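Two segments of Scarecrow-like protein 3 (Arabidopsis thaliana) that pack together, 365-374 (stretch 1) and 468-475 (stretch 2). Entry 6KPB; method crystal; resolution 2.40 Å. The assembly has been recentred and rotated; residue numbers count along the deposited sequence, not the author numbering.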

# COMPACT_ATOMS: atom_id res chain seq x y z
N LEU A 365 -7.67 -11.23 25.44
CA LEU A 365 -8.82 -12.07 25.81
C LEU A 365 -10.13 -11.36 25.50
O LEU A 365 -11.02 -11.93 24.87
CB LEU A 365 -8.74 -12.45 27.29
CG LEU A 365 -7.78 -13.58 27.63
CD1 LEU A 365 -7.80 -13.88 29.12
CD2 LEU A 365 -8.12 -14.83 26.82
N GLU A 366 -10.27 -10.11 25.94
CA GLU A 366 -11.52 -9.39 25.74
C GLU A 366 -11.75 -9.05 24.27
O GLU A 366 -12.85 -9.24 23.74
CB GLU A 366 -11.55 -8.13 26.60
CG GLU A 366 -12.01 -8.39 28.03
CD GLU A 366 -13.38 -9.03 28.09
OE1 GLU A 366 -14.36 -8.40 27.64
OE2 GLU A 366 -13.48 -10.17 28.59
N SER A 367 -10.71 -8.54 23.60
CA SER A 367 -10.87 -8.15 22.20
C SER A 367 -11.21 -9.35 21.32
O SER A 367 -11.91 -9.20 20.31
CB SER A 367 -9.61 -7.46 21.69
OG SER A 367 -8.48 -8.31 21.80
N LEU A 368 -10.72 -10.54 21.68
CA LEU A 368 -11.10 -11.74 20.94
C LEU A 368 -12.61 -11.96 20.99
O LEU A 368 -13.23 -12.30 19.98
CB LEU A 368 -10.35 -12.96 21.48
CG LEU A 368 -8.98 -13.26 20.87
CD1 LEU A 368 -8.34 -14.45 21.55
CD2 LEU A 368 -9.11 -13.49 19.37
N TYR A 369 -13.21 -11.76 22.17
CA TYR A 369 -14.65 -11.95 22.30
C TYR A 369 -15.43 -10.85 21.57
O TYR A 369 -16.44 -11.13 20.93
CB TYR A 369 -15.04 -11.99 23.77
CG TYR A 369 -14.80 -13.33 24.43
CD1 TYR A 369 -15.77 -14.32 24.42
CD2 TYR A 369 -13.59 -13.60 25.06
CE1 TYR A 369 -15.55 -15.54 25.03
CE2 TYR A 369 -13.36 -14.83 25.66
CZ TYR A 369 -14.35 -15.79 25.64
OH TYR A 369 -14.12 -17.01 26.24
N THR A 370 -14.96 -9.60 21.67
CA THR A 370 -15.68 -8.50 21.04
C THR A 370 -15.70 -8.65 19.52
O THR A 370 -16.76 -8.60 18.89
CB THR A 370 -15.05 -7.16 21.43
OG1 THR A 370 -15.13 -7.00 22.85
CG2 THR A 370 -15.77 -6.01 20.75
N TYR A 371 -14.53 -8.85 18.91
CA TYR A 371 -14.45 -8.91 17.46
C TYR A 371 -14.92 -10.24 16.90
O TYR A 371 -15.26 -10.31 15.71
CB TYR A 371 -13.03 -8.59 17.00
CG TYR A 371 -12.67 -7.14 17.22
CD1 TYR A 371 -13.03 -6.17 16.29
CD2 TYR A 371 -12.00 -6.74 18.37
CE1 TYR A 371 -12.72 -4.84 16.50
CE2 TYR A 371 -11.69 -5.41 18.58
CZ TYR A 371 -12.05 -4.47 17.64
OH TYR A 371 -11.73 -3.14 17.85
N ALA A 372 -14.97 -11.29 17.72
CA ALA A 372 -15.64 -12.51 17.28
C ALA A 372 -17.12 -12.25 17.04
O ALA A 372 -17.70 -12.79 16.09
CB ALA A 372 -15.46 -13.63 18.32
N ALA A 373 -17.73 -11.42 17.87
CA ALA A 373 -19.12 -11.04 17.66
C ALA A 373 -19.27 -10.17 16.42
O ALA A 373 -20.15 -10.41 15.59
CB ALA A 373 -19.66 -10.31 18.90
N LEU A 374 -18.40 -9.16 16.27
CA LEU A 374 -18.48 -8.28 15.10
C LEU A 374 -18.24 -9.05 13.81
O LEU A 374 -18.95 -8.87 12.82
CB LEU A 374 -17.49 -7.13 15.25
CG LEU A 374 -17.89 -6.03 16.22
CD1 LEU A 374 -16.71 -5.14 16.56
CD2 LEU A 374 -19.03 -5.21 15.64
N CYS A 468 -26.14 -4.13 21.20
CA CYS A 468 -25.58 -5.46 21.34
C CYS A 468 -25.78 -6.27 20.07
O CYS A 468 -26.76 -6.08 19.34
CB CYS A 468 -26.21 -6.21 22.52
SG CYS A 468 -26.07 -5.39 24.12
N TRP A 469 -24.85 -7.19 19.82
CA TRP A 469 -25.04 -8.28 18.87
C TRP A 469 -25.22 -9.55 19.68
O TRP A 469 -24.34 -9.92 20.47
CB TRP A 469 -23.86 -8.41 17.92
CG TRP A 469 -23.88 -9.69 17.13
CD1 TRP A 469 -23.10 -10.79 17.35
CD2 TRP A 469 -24.73 -10.00 16.03
NE1 TRP A 469 -23.41 -11.77 16.43
CE2 TRP A 469 -24.41 -11.31 15.61
CE3 TRP A 469 -25.73 -9.31 15.35
CZ2 TRP A 469 -25.06 -11.94 14.55
CZ3 TRP A 469 -26.37 -9.93 14.29
CH2 TRP A 469 -26.03 -11.23 13.90
N GLN A 470 -26.36 -10.22 19.49
CA GLN A 470 -26.78 -11.31 20.36
C GLN A 470 -26.78 -10.82 21.81
O GLN A 470 -27.56 -9.93 22.17
CB GLN A 470 -25.87 -12.53 20.19
CG GLN A 470 -25.68 -12.98 18.74
CD GLN A 470 -26.93 -13.62 18.14
OE1 GLN A 470 -27.94 -12.95 17.93
NE2 GLN A 470 -26.85 -14.91 17.86
N ASP A 471 -25.89 -11.37 22.63
CA ASP A 471 -25.75 -10.94 24.02
C ASP A 471 -24.50 -10.10 24.25
O ASP A 471 -24.27 -9.66 25.38
CB ASP A 471 -25.73 -12.15 24.96
CG ASP A 471 -27.10 -12.78 25.13
OD1 ASP A 471 -28.08 -12.26 24.54
OD2 ASP A 471 -27.20 -13.78 25.86
N ARG A 472 -23.70 -9.86 23.22
CA ARG A 472 -22.41 -9.19 23.39
C ARG A 472 -22.58 -7.69 23.21
O ARG A 472 -23.03 -7.25 22.15
CB ARG A 472 -21.40 -9.72 22.38
CG ARG A 472 -20.01 -9.14 22.56
CD ARG A 472 -19.33 -9.71 23.79
NE ARG A 472 -18.04 -9.09 24.04
CZ ARG A 472 -17.17 -9.51 24.95
NH1 ARG A 472 -17.45 -10.57 25.70
NH2 ARG A 472 -16.01 -8.88 25.12
N PRO A 473 -22.24 -6.87 24.21
CA PRO A 473 -22.29 -5.42 24.02
C PRO A 473 -21.23 -4.96 23.03
O PRO A 473 -20.12 -5.49 22.99
CB PRO A 473 -22.02 -4.87 25.43
CG PRO A 473 -22.30 -6.01 26.36
CD PRO A 473 -21.93 -7.24 25.60
N LEU A 474 -21.59 -3.95 22.24
CA LEU A 474 -20.70 -3.42 21.21
C LEU A 474 -20.47 -1.92 21.36
O LEU A 474 -19.31 -1.48 21.40
CB LEU A 474 -21.27 -3.72 19.82
CG LEU A 474 -21.39 -5.19 19.43
CD1 LEU A 474 -21.97 -5.33 18.03
CD2 LEU A 474 -20.03 -5.89 19.52
N TYR A 475 -21.53 -1.12 21.44
CA TYR A 475 -21.39 0.32 21.53
C TYR A 475 -22.43 0.88 22.49
O TYR A 475 -23.48 0.27 22.72
CB TYR A 475 -21.55 1.00 20.16
CG TYR A 475 -20.57 0.55 19.12
CD1 TYR A 475 -20.81 -0.57 18.34
CD2 TYR A 475 -19.39 1.26 18.89
CE1 TYR A 475 -19.92 -0.99 17.37
CE2 TYR A 475 -18.49 0.85 17.93
CZ TYR A 475 -18.76 -0.27 17.17
OH TYR A 475 -17.86 -0.67 16.21

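The strongest polar link between the two stretches runs through the guanidinium group of R472. R472 NH2 lies 3.1 Å from E366 OE1, close enough for the opposite charges to form a salt bridge. The pair is also a hydrogen bond, with an N-H...acceptor angle of 138° that is noticeably bent. The carboxylate oxygen sits at the edge of the guanidinium, near its plane, which is where the N-H bonds point. The same nitrogen makes a second, straighter hydrogen bond: R472 NH2 to T370 OG1 is 3.1 Å at 158°. R472 donates in both cases. Because E366 and T370 are four residues apart, one helical turn brings both acceptors to the same nitrogen. Distance alone would be a poor guide here, since R472 NH2 is also 3.5 Å from the carbonyl O of E366, but the angle is too poor for a hydrogen bond.

R472 touches A373 with its CG and E366 with its NH2, so the one side chain spans about two turns of the helix. Its CA-to-CB bond points toward the helix, and apart from chi2 at 72° (p) the chain is extended, with chi1 at -176° (t) and chi3 at -175° (t). The guanidinium is thereby laid along the helix surface, with Y369 CB and T370 N over one of its faces. Y369 CB is 3.4 Å from R472 NH1, while the Y369 ring meets that nitrogen obliquely. Nearer its base, R472 CG packs 3.9 Å from A373 CB. R472 therefore combines charge, hydrogen bonding and packing, and it has 108 Å² covered by the helix, the largest share of any residue in the contact.

The backbones that carry these side chains are regular. Residues 365-374 are helical, with i to i+4 bonds such as T370 N to E366 O at 3.0 Å and L374 N to T370 O at 3.1 Å. In the second stretch, a type II' turn from W469 to R472 joins two strand segments and is closed by reciprocal bonds, R472 N to W469 O at 2.8 Å and W469 N to R472 O at 3.0 Å. The positive phi of Q470, 54°, fits that turn type. The helix crosses strand 472-475 almost perpendicularly, at 83°, with a closest axial approach of 8.8 Å.

The apolar packing centres on A373, whose CA-to-CB bond points toward the second stretch. Its side chain is a single methyl, and the backbones are close here, with A373 CA and W469 CA 6.6 Å apart. A373 CB lies 3.8 Å from W469 CD1 and 4.5 Å from L474 CD2, while A373 O approaches W469 CD1 to 3.5 Å, oblique to the indole. L374 reaches the strand differently: its CA-to-CB bond points away, but the side chain's end comes nearer, bringing L374 CD2 to 3.8 Å from L474 CD1. T370 CG2 adds a looser contact with L474 CD2, at 4.4 Å. The two stretches together bury 412 Å², summed over both sides, of which R472 alone accounts for 108 Å².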